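Local coordinates for protein ATP phosphoribosyltransferase regulatory subunit (Thermotoga maritima, PDB 1USY) that is probably required for the first step of histidine biosynthesis and may allow histidine to regulate ATP phosphoribosyltransferase activity by feedback, at residues F10-K15 against E111-S116; F24-L29 against S49-F54; G123-E128 against P217-E222; G130-Y135 against E233-I238; K140-D145 against K169-S174. One frame throughout, in Å; residues are numbered along the deposited sequence.

Contact 1. Residues F10-K15 against E111-S116; sequences FSFYSK and EIIVES
Phe-12 and Ile-113 carry the apolar part of this helix-to-helix contact. CG of Phe-12 is anti to the backbone N (chi1 -179°), and the ring beyond it comes nearer the other helix; its CE1 lies 3.7 Å from Ile-113 CD1, the methyl meeting the ring at its edge. Ile-112 adds its branch methyl: CG2 touches both Phe-12 CE1 and, at 3.9 Å, Lys-15 CB. A flat ring and two branched residues suit this buried side, which is floored by Leu-93 and Leu-95 of strand 86-98.

Segments 10-15 and 111-116, on helices 6-16 and 103-120, run roughly antiparallel at 150°, their axes 10.3 Å apart at closest approach, on the large sheet of a class-II aminoacyl-tRNA synthetase fold. Beyond Phe-10 lies the second subunit, whose own Phe-10 stacks on it.

Among the polar groups, Lys-15 NZ forms a partly exposed salt bridge with Glu-115 OE2 at 3.2 Å, approaching from above the carboxylate plane, and a second one with Glu-119. Ser-116 is buried and small enough to sit between the helices; its OG lies in plane at the Phe-12 ring edge, 3.2 Å from CD1, and donates to Ile-112 O (2.7 Å). That carbonyl also accepts from Ser-116 N, on the opposite face of its plane.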
# COMPACT_ATOMS: atom_id res chain seq x y z
N PHE B 10 23.50 -13.04 25.74
CA PHE B 10 23.38 -13.51 27.12
C PHE B 10 24.29 -12.72 28.06
O PHE B 10 23.89 -12.34 29.17
CB PHE B 10 23.74 -15.00 27.23
CG PHE B 10 23.89 -15.49 28.68
CD1 PHE B 10 22.76 -15.72 29.48
CD2 PHE B 10 25.14 -15.72 29.23
CE1 PHE B 10 22.88 -16.18 30.79
CE2 PHE B 10 25.28 -16.17 30.54
CZ PHE B 10 24.14 -16.40 31.32
N SER B 11 25.53 -12.51 27.60
CA SER B 11 26.52 -11.78 28.36
C SER B 11 26.04 -10.37 28.72
O SER B 11 26.13 -9.97 29.88
CB SER B 11 27.82 -11.73 27.56
OG SER B 11 28.82 -10.96 28.23
N PHE B 12 25.52 -9.66 27.71
CA PHE B 12 25.03 -8.29 27.84
C PHE B 12 23.85 -8.23 28.79
O PHE B 12 23.76 -7.33 29.60
CB PHE B 12 24.61 -7.74 26.45
CG PHE B 12 24.11 -6.34 26.49
CD1 PHE B 12 25.01 -5.27 26.60
CD2 PHE B 12 22.75 -6.07 26.41
CE1 PHE B 12 24.55 -3.96 26.66
CE2 PHE B 12 22.26 -4.75 26.44
CZ PHE B 12 23.17 -3.69 26.58
N TYR B 13 22.96 -9.20 28.65
CA TYR B 13 21.84 -9.44 29.55
C TYR B 13 22.31 -9.68 31.00
O TYR B 13 21.64 -9.25 31.94
CB TYR B 13 21.03 -10.65 29.03
CG TYR B 13 20.23 -11.38 30.10
CD1 TYR B 13 19.15 -10.76 30.74
CD2 TYR B 13 20.57 -12.69 30.48
CE1 TYR B 13 18.42 -11.40 31.73
CE2 TYR B 13 19.84 -13.34 31.48
CZ TYR B 13 18.76 -12.69 32.10
OH TYR B 13 18.02 -13.33 33.07
N SER B 14 23.43 -10.37 31.19
CA SER B 14 23.99 -10.52 32.54
C SER B 14 24.54 -9.22 33.08
O SER B 14 24.29 -8.89 34.22
CB SER B 14 25.06 -11.63 32.62
OG SER B 14 24.58 -12.77 31.94
N LYS B 15 25.27 -8.49 32.26
CA LYS B 15 25.77 -7.20 32.68
C LYS B 15 24.63 -6.29 33.10
O LYS B 15 24.73 -5.65 34.15
CB LYS B 15 26.61 -6.54 31.60
CG LYS B 15 27.87 -7.31 31.28
CD LYS B 15 28.55 -6.76 30.03
CE LYS B 15 29.49 -7.77 29.41
NZ LYS B 15 30.27 -8.52 30.42
N GLU B 111 29.15 2.22 31.45
CA GLU B 111 30.04 1.22 31.94
C GLU B 111 29.68 -0.12 31.32
O GLU B 111 30.56 -0.83 30.84
CB GLU B 111 30.11 1.24 33.48
CG GLU B 111 29.60 0.01 34.21
CD GLU B 111 30.50 -1.19 33.99
OE1 GLU B 111 31.73 -1.03 34.17
OE2 GLU B 111 29.97 -2.27 33.63
N ILE B 112 28.38 -0.41 31.23
CA ILE B 112 27.90 -1.62 30.54
C ILE B 112 28.19 -1.63 29.01
O ILE B 112 28.70 -2.62 28.51
CB ILE B 112 26.40 -1.84 30.82
CG1 ILE B 112 26.16 -1.98 32.31
CG2 ILE B 112 25.86 -3.05 30.10
CD1 ILE B 112 24.71 -1.84 32.67
N ILE B 113 27.88 -0.54 28.31
CA ILE B 113 28.10 -0.48 26.87
C ILE B 113 29.60 -0.63 26.57
O ILE B 113 29.99 -1.45 25.75
CB ILE B 113 27.53 0.83 26.21
CG1 ILE B 113 25.99 0.92 26.20
CG2 ILE B 113 27.99 0.95 24.76
CD1 ILE B 113 25.26 -0.31 26.45
N VAL B 114 30.43 0.15 27.25
CA VAL B 114 31.88 0.09 27.03
C VAL B 114 32.40 -1.31 27.36
O VAL B 114 33.11 -1.92 26.53
CB VAL B 114 32.67 1.16 27.86
CG1 VAL B 114 34.18 0.87 27.90
CG2 VAL B 114 32.40 2.57 27.35
N GLU B 115 32.08 -1.82 28.55
CA GLU B 115 32.56 -3.15 28.94
C GLU B 115 32.11 -4.19 27.92
O GLU B 115 32.91 -5.09 27.54
CB GLU B 115 32.07 -3.57 30.32
CG GLU B 115 32.50 -4.97 30.69
CD GLU B 115 31.95 -5.42 32.02
OE1 GLU B 115 31.51 -4.56 32.81
OE2 GLU B 115 31.96 -6.63 32.30
N SER B 116 30.85 -4.06 27.47
CA SER B 116 30.32 -4.93 26.43
C SER B 116 31.09 -4.81 25.13
O SER B 116 31.35 -5.81 24.46
CB SER B 116 28.84 -4.65 26.17
OG SER B 116 28.10 -4.97 27.34

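Contact 2. Residues F24-L29 against S49-F54; sequences FFVPAL and SIREDF
Phe-24 and Phe-54 meet rim to rim, CD2 of Phe-24 lying 4.0 Å from CE2 of Phe-54 and each atom near the plane of the other ring. Neither face is used in that meeting. One face of Phe-54 instead carries Arg-51 CD, offset toward the rim, and the ring also stacks with Tyr-75. The Arg-51 guanidinium has Ala-28 CA over one face, 3.9 Å from CZ, and Val-26 O near its plane at the edge.

These groups adjoin a small antiparallel sheet, strands 29-32, 47-50 and 40-42, in which Leu-29 and Ile-50 form a non-hydrogen-bonded pair. Just past that pair, Arg-51 N donates to Ala-28 O at 3.1 Å. The arginine chain leaves with CG anti to the backbone N (chi1 174°) and then bends at chi3, at -47°, where NE turns off the line of the chain. Its length suits a buried place between loop and sheet: NH1 reaches Phe-78 O on strand 71-83. Ala-28, with only a methyl, lets the guanidinium lie against its backbone, and its N is hydrogen-bonded to Tyr-80 OH of the second subunit. Leu-29 and Ile-50 also pack on Ile-50 and Leu-29 of that subunit, which makes these two apolar residues part of the subunit interface. Within the chain, Leu-29 CD2 comes 4.2 Å from Ile-50 CB and 3.5 Å from Ser-49 O.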
# COMPACT_ATOMS: atom_id res chain seq x y z
N PHE B 24 13.25 -5.62 27.63
CA PHE B 24 12.19 -4.87 26.95
C PHE B 24 12.13 -5.41 25.53
O PHE B 24 12.97 -5.06 24.72
CB PHE B 24 12.52 -3.38 26.97
CG PHE B 24 11.56 -2.54 26.20
CD1 PHE B 24 10.41 -2.08 26.80
CD2 PHE B 24 11.80 -2.22 24.87
CE1 PHE B 24 9.49 -1.29 26.07
CE2 PHE B 24 10.90 -1.45 24.14
CZ PHE B 24 9.75 -0.98 24.74
N PHE B 25 11.16 -6.28 25.25
CA PHE B 25 10.97 -6.88 23.92
C PHE B 25 9.60 -6.58 23.37
O PHE B 25 8.61 -6.93 23.99
CB PHE B 25 11.13 -8.39 23.97
CG PHE B 25 12.55 -8.85 24.08
CD1 PHE B 25 13.24 -8.75 25.28
CD2 PHE B 25 13.21 -9.36 22.97
CE1 PHE B 25 14.58 -9.16 25.39
CE2 PHE B 25 14.53 -9.78 23.06
CZ PHE B 25 15.22 -9.68 24.32
N VAL B 26 9.57 -5.93 22.21
CA VAL B 26 8.34 -5.53 21.53
C VAL B 26 8.37 -5.81 20.03
O VAL B 26 9.42 -5.94 19.43
CB VAL B 26 8.02 -4.02 21.72
CG1 VAL B 26 7.84 -3.70 23.16
CG2 VAL B 26 9.10 -3.14 21.11
N PRO B 27 7.18 -5.94 19.43
CA PRO B 27 7.05 -6.09 17.98
C PRO B 27 7.72 -5.01 17.20
O PRO B 27 7.62 -3.86 17.58
CB PRO B 27 5.54 -5.97 17.77
CG PRO B 27 4.97 -6.54 18.99
CD PRO B 27 5.88 -6.06 20.10
N ALA B 28 8.38 -5.37 16.10
CA ALA B 28 8.96 -4.43 15.16
C ALA B 28 7.92 -3.43 14.57
O ALA B 28 8.21 -2.25 14.40
CB ALA B 28 9.64 -5.20 14.04
N LEU B 29 6.74 -3.93 14.23
CA LEU B 29 5.69 -3.09 13.69
C LEU B 29 4.80 -2.58 14.81
O LEU B 29 4.53 -3.30 15.76
CB LEU B 29 4.85 -3.89 12.67
CG LEU B 29 5.40 -3.85 11.25
CD1 LEU B 29 4.48 -4.56 10.29
CD2 LEU B 29 5.62 -2.42 10.78
N SER B 49 4.26 2.14 11.84
CA SER B 49 5.65 2.56 11.91
C SER B 49 6.44 1.34 12.24
O SER B 49 5.94 0.40 12.87
CB SER B 49 5.90 3.62 12.99
OG SER B 49 4.93 3.53 14.01
N ILE B 50 7.69 1.35 11.79
CA ILE B 50 8.65 0.29 12.04
C ILE B 50 9.75 0.86 12.90
O ILE B 50 10.10 2.03 12.76
CB ILE B 50 9.20 -0.29 10.73
CG1 ILE B 50 9.81 -1.66 10.97
CG2 ILE B 50 10.22 0.65 10.13
CD1 ILE B 50 10.11 -2.47 9.73
N ARG B 51 10.26 0.03 13.82
CA ARG B 51 11.15 0.48 14.88
C ARG B 51 12.43 1.05 14.27
O ARG B 51 13.21 0.33 13.67
CB ARG B 51 11.41 -0.69 15.83
CG ARG B 51 12.43 -0.45 16.93
CD ARG B 51 13.01 -1.72 17.55
NE ARG B 51 11.96 -2.69 17.88
CZ ARG B 51 12.01 -3.98 17.59
NH1 ARG B 51 13.05 -4.50 16.98
NH2 ARG B 51 11.00 -4.77 17.91
N GLU B 52 12.61 2.36 14.43
CA GLU B 52 13.72 3.10 13.82
C GLU B 52 14.62 3.64 14.91
O GLU B 52 15.75 3.99 14.64
CB GLU B 52 13.20 4.27 13.00
CG GLU B 52 12.64 3.84 11.66
CD GLU B 52 12.24 5.01 10.77
OE1 GLU B 52 11.05 5.42 10.77
OE2 GLU B 52 13.12 5.51 10.04
N ASP B 53 14.12 3.71 16.13
CA ASP B 53 14.93 4.27 17.21
C ASP B 53 14.45 3.70 18.52
O ASP B 53 13.32 3.97 18.94
CB ASP B 53 14.78 5.81 17.23
CG ASP B 53 15.64 6.48 18.30
OD1 ASP B 53 15.82 5.88 19.39
N PHE B 54 15.31 2.92 19.19
CA PHE B 54 14.88 2.24 20.41
C PHE B 54 14.44 3.17 21.51
O PHE B 54 13.48 2.86 22.22
CB PHE B 54 15.88 1.20 20.93
CG PHE B 54 15.38 -0.21 20.77
CD1 PHE B 54 15.85 -1.00 19.75
CD2 PHE B 54 14.37 -0.70 21.58
CE1 PHE B 54 15.33 -2.30 19.58
CE2 PHE B 54 13.85 -1.99 21.42
CZ PHE B 54 14.32 -2.78 20.42

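Contact 3. Residues G123-E128 against P217-E222; sequences GPVIVE and PTVSVE
Val-219 sits between Val-125 and Val-127, one methyl for each: its CG1 touches Val-125 CG2 at 3.7 Å and its CG2 touches Val-127 CG2 at 3.9 Å. Val-221 extends this apolar face, where short branched residues suit both the extended backbone and close packing. On the opposite face Ile-126, its CG2 anti to the backbone N (chi1 -65° for CG1), lays that methyl 3.4 Å from Glu-222 CG, so the aliphatic part of the glutamate is used for packing.

Between the faces the parallel backbones are joined by three bonds. Ser-220 N donates to Val-125 O at 3.2 Å, Val-127 N to Ser-220 O at 3.1 Å, and Glu-222 N to Val-127 O at 2.8 Å, the last nearly straight at 168°.

At the polar edge, Ser-220 OG donates to the anti lone pair of Glu-222 OE1 (2.8 Å). Arg-187 bridges Glu-222 OE2 and Glu-128 OE2, and Glu-128 has a further salt bridge to a basic side chain of another protein's chain in the assembly.

Within this chain, strand 220-223 is an outermost strand of the large mixed sheet; strand 125-131 separates it from the antiparallel strand 237-243, and Leu-212 of helix 199-215 packs against Val-127 and Val-221.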
# COMPACT_ATOMS: atom_id res chain seq x y z
N GLY B 123 39.06 -5.53 18.68
CA GLY B 123 40.08 -4.54 18.41
C GLY B 123 40.27 -3.73 19.62
O GLY B 123 39.40 -3.74 20.47
N PRO B 124 41.41 -3.06 19.72
CA PRO B 124 41.59 -2.03 20.74
C PRO B 124 40.49 -1.00 20.45
O PRO B 124 40.45 -0.46 19.33
CB PRO B 124 42.99 -1.47 20.45
CG PRO B 124 43.65 -2.50 19.66
CD PRO B 124 42.58 -3.22 18.86
N VAL B 125 39.58 -0.77 21.41
CA VAL B 125 38.45 0.10 21.15
C VAL B 125 38.74 1.52 21.59
O VAL B 125 39.56 1.74 22.49
CB VAL B 125 37.07 -0.48 21.71
CG1 VAL B 125 36.92 -1.97 21.40
CG2 VAL B 125 36.87 -0.23 23.20
N ILE B 126 38.10 2.48 20.92
CA ILE B 126 38.15 3.90 21.26
C ILE B 126 36.76 4.37 21.71
O ILE B 126 35.78 4.18 21.01
CB ILE B 126 38.67 4.72 20.04
CG1 ILE B 126 40.10 4.35 19.69
CG2 ILE B 126 38.61 6.22 20.28
CD1 ILE B 126 40.56 4.83 18.25
N VAL B 127 36.68 4.96 22.90
CA VAL B 127 35.47 5.63 23.40
C VAL B 127 35.63 7.14 23.26
O VAL B 127 36.50 7.77 23.90
CB VAL B 127 35.19 5.30 24.89
CG1 VAL B 127 33.93 6.03 25.37
CG2 VAL B 127 35.06 3.74 25.10
N GLU B 128 34.84 7.71 22.36
CA GLU B 128 34.97 9.12 22.08
C GLU B 128 33.84 9.84 22.83
O GLU B 128 32.67 9.53 22.64
CB GLU B 128 34.94 9.33 20.57
CG GLU B 128 34.83 10.77 20.17
CD GLU B 128 34.63 10.98 18.69
OE1 GLU B 128 33.48 10.91 18.19
OE2 GLU B 128 35.63 11.21 18.02
N PRO B 217 41.48 0.29 31.45
CA PRO B 217 42.85 0.71 31.11
C PRO B 217 43.36 0.26 29.72
O PRO B 217 44.45 0.68 29.32
CB PRO B 217 43.71 0.10 32.23
CG PRO B 217 42.88 -1.06 32.78
CD PRO B 217 41.45 -0.78 32.48
N THR B 218 42.59 -0.58 29.01
CA THR B 218 42.94 -1.02 27.66
C THR B 218 42.06 -0.37 26.58
O THR B 218 42.15 -0.73 25.39
CB THR B 218 42.85 -2.56 27.51
OG1 THR B 218 41.47 -2.97 27.53
CG2 THR B 218 43.55 -3.31 28.67
N VAL B 219 41.18 0.56 26.96
CA VAL B 219 40.52 1.34 25.92
C VAL B 219 41.14 2.74 25.93
O VAL B 219 41.58 3.21 26.94
CB VAL B 219 38.93 1.39 26.00
CG1 VAL B 219 38.32 0.13 26.63
CG2 VAL B 219 38.45 2.62 26.73
N SER B 220 41.19 3.36 24.77
CA SER B 220 41.62 4.74 24.64
C SER B 220 40.38 5.65 24.74
O SER B 220 39.52 5.65 23.86
CB SER B 220 42.34 4.89 23.29
OG SER B 220 42.84 6.18 23.12
N VAL B 221 40.26 6.38 25.86
CA VAL B 221 39.18 7.35 26.02
C VAL B 221 39.58 8.69 25.45
O VAL B 221 40.58 9.27 25.89
CB VAL B 221 38.68 7.52 27.50
CG1 VAL B 221 38.03 6.24 27.98
CG2 VAL B 221 39.81 7.85 28.43
N GLU B 222 38.83 9.18 24.46
CA GLU B 222 39.18 10.47 23.87
C GLU B 222 38.03 11.47 23.84
O GLU B 222 36.86 11.13 23.96
CB GLU B 222 39.86 10.34 22.50
CG GLU B 222 39.89 8.95 21.94
CD GLU B 222 40.97 8.72 20.90
OE1 GLU B 222 41.96 8.04 21.25
OE2 GLU B 222 40.79 9.13 19.74

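Contact 4. Residues G130-Y135 against E233-I238; sequences GHTGVY and EYCGLI
Gly-130 and Ile-238 bond to each other twice: Gly-130 N donates to Ile-238 O at 2.8 Å, and Ile-238 N returns a bond to Gly-130 O at 2.9 Å. This is a hydrogen-bonded antiparallel pair, followed by the non-hydrogen-bonded pair of His-131 and Leu-237. Here the end of strand 125-131 meets the start of strand 237-243 in the large mixed sheet of the synthetase-like fold. A third bond, from Thr-132 N to Gly-236 O at 3.0 Å, continues the pairing as the chains begin to part; its donor stands well above the carbonyl plane.

Gly-236 has phi 126° and psi -151°, where a side chain would be jammed against the carbonyl O of the residue before, so glycine suits the place. The imidazole of His-131 lies against this backbone. CG of His-131 is anti to the backbone N (chi1 -161°), and one face of the ring is turned to Gly-236 and Leu-237: Gly-236 CA makes a CH-pi contact, 4.0 Å from the ring centroid. Leu-237 N lies above the same face, offset toward the rim, while its hydrogen bond goes to Glu-255.

On the side of the sheet that carries His-131 and Leu-237, helix 199-215 packs through Val-201, Asp-204 and Ala-208. The other side holds Ile-238; Gly-130 has no side chain on that face, where a CB would lie beside Ile-238 CG2. Farther out, Thr-132 turns its beta-carbon to the end of the isoleucine, placing Thr-132 CB 3.5 Å from Ile-238 CD1. Leu-237 CB lies 3.6 Å from His-131 ND1.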
# COMPACT_ATOMS: atom_id res chain seq x y z
N GLY B 130 31.73 13.32 24.16
CA GLY B 130 31.37 14.64 23.69
C GLY B 130 30.37 15.21 24.67
O GLY B 130 29.91 14.54 25.60
N HIS B 131 30.01 16.46 24.46
CA HIS B 131 29.01 17.08 25.27
C HIS B 131 28.34 18.16 24.48
O HIS B 131 28.97 19.02 23.88
CB HIS B 131 29.64 17.70 26.50
CG HIS B 131 28.66 17.97 27.59
ND1 HIS B 131 28.58 17.18 28.71
CD2 HIS B 131 27.75 18.95 27.75
CE1 HIS B 131 27.67 17.68 29.54
NE2 HIS B 131 27.14 18.75 28.96
N THR B 132 27.03 18.10 24.53
CA THR B 132 26.20 18.91 23.68
C THR B 132 26.10 20.34 24.24
O THR B 132 25.73 21.26 23.52
CB THR B 132 24.86 18.19 23.65
OG1 THR B 132 24.19 18.44 22.42
CG2 THR B 132 23.95 18.69 24.71
N GLY B 133 26.48 20.52 25.51
CA GLY B 133 26.39 21.82 26.18
C GLY B 133 27.47 22.81 25.76
O GLY B 133 27.54 23.91 26.26
N VAL B 134 28.31 22.41 24.82
CA VAL B 134 29.38 23.28 24.33
C VAL B 134 28.90 24.34 23.30
O VAL B 134 29.49 25.41 23.18
CB VAL B 134 30.58 22.44 23.77
CG1 VAL B 134 30.14 21.46 22.70
CG2 VAL B 134 31.67 23.32 23.22
N TYR B 135 27.83 24.04 22.58
CA TYR B 135 27.50 24.82 21.39
C TYR B 135 26.91 26.20 21.65
O TYR B 135 27.33 27.16 21.02
CB TYR B 135 26.64 23.99 20.42
CG TYR B 135 27.36 22.74 20.00
CD1 TYR B 135 26.79 21.48 20.15
CD2 TYR B 135 28.64 22.83 19.46
CE1 TYR B 135 27.49 20.31 19.76
CE2 TYR B 135 29.35 21.70 19.08
CZ TYR B 135 28.79 20.45 19.24
OH TYR B 135 29.53 19.37 18.84
N GLU B 233 19.04 16.38 19.03
CA GLU B 233 18.63 15.04 19.45
C GLU B 233 19.15 14.60 20.82
O GLU B 233 18.57 13.73 21.47
CB GLU B 233 18.96 14.00 18.38
CG GLU B 233 20.42 13.65 18.19
CD GLU B 233 20.80 13.24 16.75
OE1 GLU B 233 22.00 12.95 16.51
OE2 GLU B 233 19.92 13.22 15.85
N TYR B 234 20.24 15.20 21.27
CA TYR B 234 20.82 14.83 22.55
C TYR B 234 20.94 16.08 23.43
O TYR B 234 20.82 17.20 22.94
CB TYR B 234 22.20 14.20 22.35
CG TYR B 234 22.20 12.74 22.05
CD1 TYR B 234 21.93 11.80 23.05
CD2 TYR B 234 22.52 12.27 20.76
CE1 TYR B 234 21.94 10.44 22.78
CE2 TYR B 234 22.55 10.91 20.47
CZ TYR B 234 22.25 9.99 21.48
OH TYR B 234 22.29 8.63 21.23
N CYS B 235 21.14 15.87 24.73
CA CYS B 235 21.23 16.98 25.67
C CYS B 235 22.09 16.67 26.91
O CYS B 235 21.60 16.24 27.96
CB CYS B 235 19.85 17.44 26.08
SG CYS B 235 19.98 19.08 26.76
N GLY B 236 23.39 16.90 26.77
CA GLY B 236 24.34 16.53 27.80
C GLY B 236 25.39 15.67 27.15
O GLY B 236 25.65 15.82 25.95
N LEU B 237 26.00 14.76 27.92
CA LEU B 237 27.09 14.03 27.32
C LEU B 237 26.73 12.94 26.31
O LEU B 237 25.72 12.28 26.40
CB LEU B 237 28.19 13.63 28.30
CG LEU B 237 27.91 12.79 29.51
CD1 LEU B 237 29.00 11.70 29.61
CD2 LEU B 237 27.87 13.67 30.77
N ILE B 238 27.60 12.79 25.35
CA ILE B 238 27.38 11.97 24.19
C ILE B 238 28.60 11.06 24.04
O ILE B 238 29.72 11.45 24.36
CB ILE B 238 27.18 12.94 22.99
CG1 ILE B 238 25.70 13.32 22.90
CG2 ILE B 238 27.75 12.42 21.68
CD1 ILE B 238 25.48 14.80 22.96

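Contact 5. Residues K140-D145 against K169-S174; sequences KEIPKD and KKIDLS
Ile-142 sets its CG1 anti to the carbonyl carbon (chi1 -71°), and chi2 at 161° then carries CD1 outward until it meets Leu-173. The leucine likewise has CG anti to its own carbonyl carbon, and its CD2 methyl comes 3.4 Å from Ile-142 CD1 and 3.5 Å from Ile-142 CG1. The two side chains cross at about a right angle, so one methyl of the leucine rests against the last two carbons of the isoleucine's longer branch.

Beside this pair, Pro-143 and Ile-171 reach toward each other tip to tip. The proline ring presents CG and CD: Pro-143 CG is 3.7 Å from Ile-171 CD1, and Pro-143 CD is 3.7 Å from Ile-171 CG1. The rigid ring of Pro-143, exposed in the loop, thus offers an apolar surface of fixed shape. Ile-171 also links the two pairs, its CG2 lying 4.2 Å from Ile-142 CG1.

No hydrogen bond crosses between the segments. Ile-142 O accepts from His-147 NE2, which ties its loop to the helix that follows. Asp-172 OD1 accepts from Ser-174 N at 2.8 Å with an N-H...O angle of 158°, closing an Asx turn at the start of helix 174-185.

What results is hydrophobic packing between two interhelical loops, one joining helices 135-139 and 147-156, the other joining 159-168 and 174-185. The latter helix carries Ile-180 and Ile-184 of the histidine pocket, and the Leu-173 side chain lies about 13 Å from a bound histidine.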
# COMPACT_ATOMS: atom_id res chain seq x y z
N LYS B 140 26.68 32.26 20.34
CA LYS B 140 26.69 33.71 20.44
C LYS B 140 28.03 34.21 21.05
O LYS B 140 28.41 33.86 22.19
CB LYS B 140 25.55 34.35 21.19
CG LYS B 140 25.33 35.79 20.62
CD LYS B 140 25.29 35.83 19.07
CE LYS B 140 23.96 35.34 18.50
NZ LYS B 140 22.81 36.00 19.12
N GLU B 141 28.53 34.94 20.14
CA GLU B 141 29.76 35.70 20.02
C GLU B 141 29.76 35.99 18.53
O GLU B 141 30.31 36.99 18.07
CB GLU B 141 30.99 34.86 20.46
CG GLU B 141 32.16 35.70 21.03
CD GLU B 141 33.30 34.83 21.61
OE1 GLU B 141 34.06 35.30 22.55
OE2 GLU B 141 33.51 33.64 21.16
N ILE B 142 29.07 35.03 17.90
CA ILE B 142 28.89 34.89 16.45
C ILE B 142 27.46 35.26 16.01
O ILE B 142 26.47 34.80 16.58
CB ILE B 142 29.18 33.42 16.13
CG1 ILE B 142 30.68 33.11 16.26
CG2 ILE B 142 28.75 33.00 14.71
CD1 ILE B 142 30.99 31.61 16.40
N PRO B 143 27.38 35.99 14.86
CA PRO B 143 26.10 36.44 14.24
C PRO B 143 25.02 35.40 14.00
O PRO B 143 25.32 34.27 13.62
CB PRO B 143 26.55 37.07 12.91
CG PRO B 143 27.90 37.62 13.23
CD PRO B 143 28.55 36.51 14.11
N LYS B 144 23.76 35.80 14.20
CA LYS B 144 22.57 34.91 14.23
C LYS B 144 22.47 33.88 13.09
O LYS B 144 22.54 32.68 13.34
CB LYS B 144 21.27 35.72 14.31
CG LYS B 144 20.84 36.13 15.71
CD LYS B 144 19.87 35.13 16.33
CE LYS B 144 20.15 34.91 17.83
NZ LYS B 144 19.51 35.96 18.68
N ASP B 145 22.29 34.34 11.85
CA ASP B 145 22.17 33.42 10.71
C ASP B 145 23.54 33.23 10.02
O ASP B 145 23.71 33.39 8.81
CB ASP B 145 21.05 33.82 9.75
CG ASP B 145 20.85 35.30 9.68
OD1 ASP B 145 19.70 35.77 9.85
OD2 ASP B 145 21.81 36.09 9.48
N LYS B 169 33.70 37.24 6.24
CA LYS B 169 32.66 37.81 7.10
C LYS B 169 33.33 38.09 8.44
O LYS B 169 33.36 37.23 9.33
CB LYS B 169 31.49 36.83 7.22
CG LYS B 169 30.11 37.46 7.08
CD LYS B 169 29.89 38.13 5.72
CE LYS B 169 29.68 39.64 5.86
NZ LYS B 169 28.24 39.99 6.04
N LYS B 170 33.88 39.30 8.57
CA LYS B 170 34.73 39.70 9.69
C LYS B 170 34.15 39.36 11.07
O LYS B 170 33.23 40.04 11.55
CB LYS B 170 35.05 41.21 9.60
CG LYS B 170 36.04 41.64 8.48
CD LYS B 170 37.40 40.91 8.55
CE LYS B 170 38.25 41.31 9.77
NZ LYS B 170 39.68 40.87 9.67
N ILE B 171 34.69 38.31 11.69
CA ILE B 171 34.29 37.85 13.02
C ILE B 171 35.44 37.04 13.59
O ILE B 171 36.22 36.46 12.83
CB ILE B 171 33.04 36.92 12.94
CG1 ILE B 171 31.77 37.73 12.68
CG2 ILE B 171 32.85 36.14 14.23
CD1 ILE B 171 31.06 37.34 11.42
N ASP B 172 35.56 36.99 14.91
CA ASP B 172 36.49 36.04 15.51
C ASP B 172 35.85 34.67 15.81
O ASP B 172 34.91 34.56 16.63
CB ASP B 172 37.15 36.63 16.76
CG ASP B 172 38.41 35.87 17.17
OD1 ASP B 172 38.65 34.74 16.65
OD2 ASP B 172 39.22 36.32 18.02
N LEU B 173 36.36 33.63 15.14
CA LEU B 173 35.94 32.25 15.37
C LEU B 173 37.11 31.35 15.84
O LEU B 173 37.09 30.10 15.69
CB LEU B 173 35.25 31.67 14.12
CG LEU B 173 34.33 32.56 13.27
CD1 LEU B 173 34.39 32.17 11.81
CD2 LEU B 173 32.90 32.47 13.69
N SER B 174 38.12 32.00 16.43
CA SER B 174 39.31 31.35 17.01
C SER B 174 39.02 30.24 18.05
O SER B 174 39.70 29.21 18.10
CB SER B 174 40.25 32.39 17.64
OG SER B 174 39.77 32.73 18.91

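Along the chain, contact 2 is nested inside the loop closed by contact 1, and contact 5 inside those closed by contacts 3 and 4, whose segments alternate. Contacts 3 and 4 share strand 125-131 in the large mixed sheet, with centres about 20 Å apart: one pairs it with strand 220-223, the other with strand 237-243. Contact 1 lies about 16 Å from contact 3, centre to centre, and touches it where Val-114 of helix 103-120 packs on Val-127. Contacts 1 and 2 both adjoin the second subunit. Contact 5, centred about 44 Å from contact 1, lies across the chain's centre on the helical side; its Leu-173 and Glu-128 of contact 3 are about 13 and 12 Å from bound histidine.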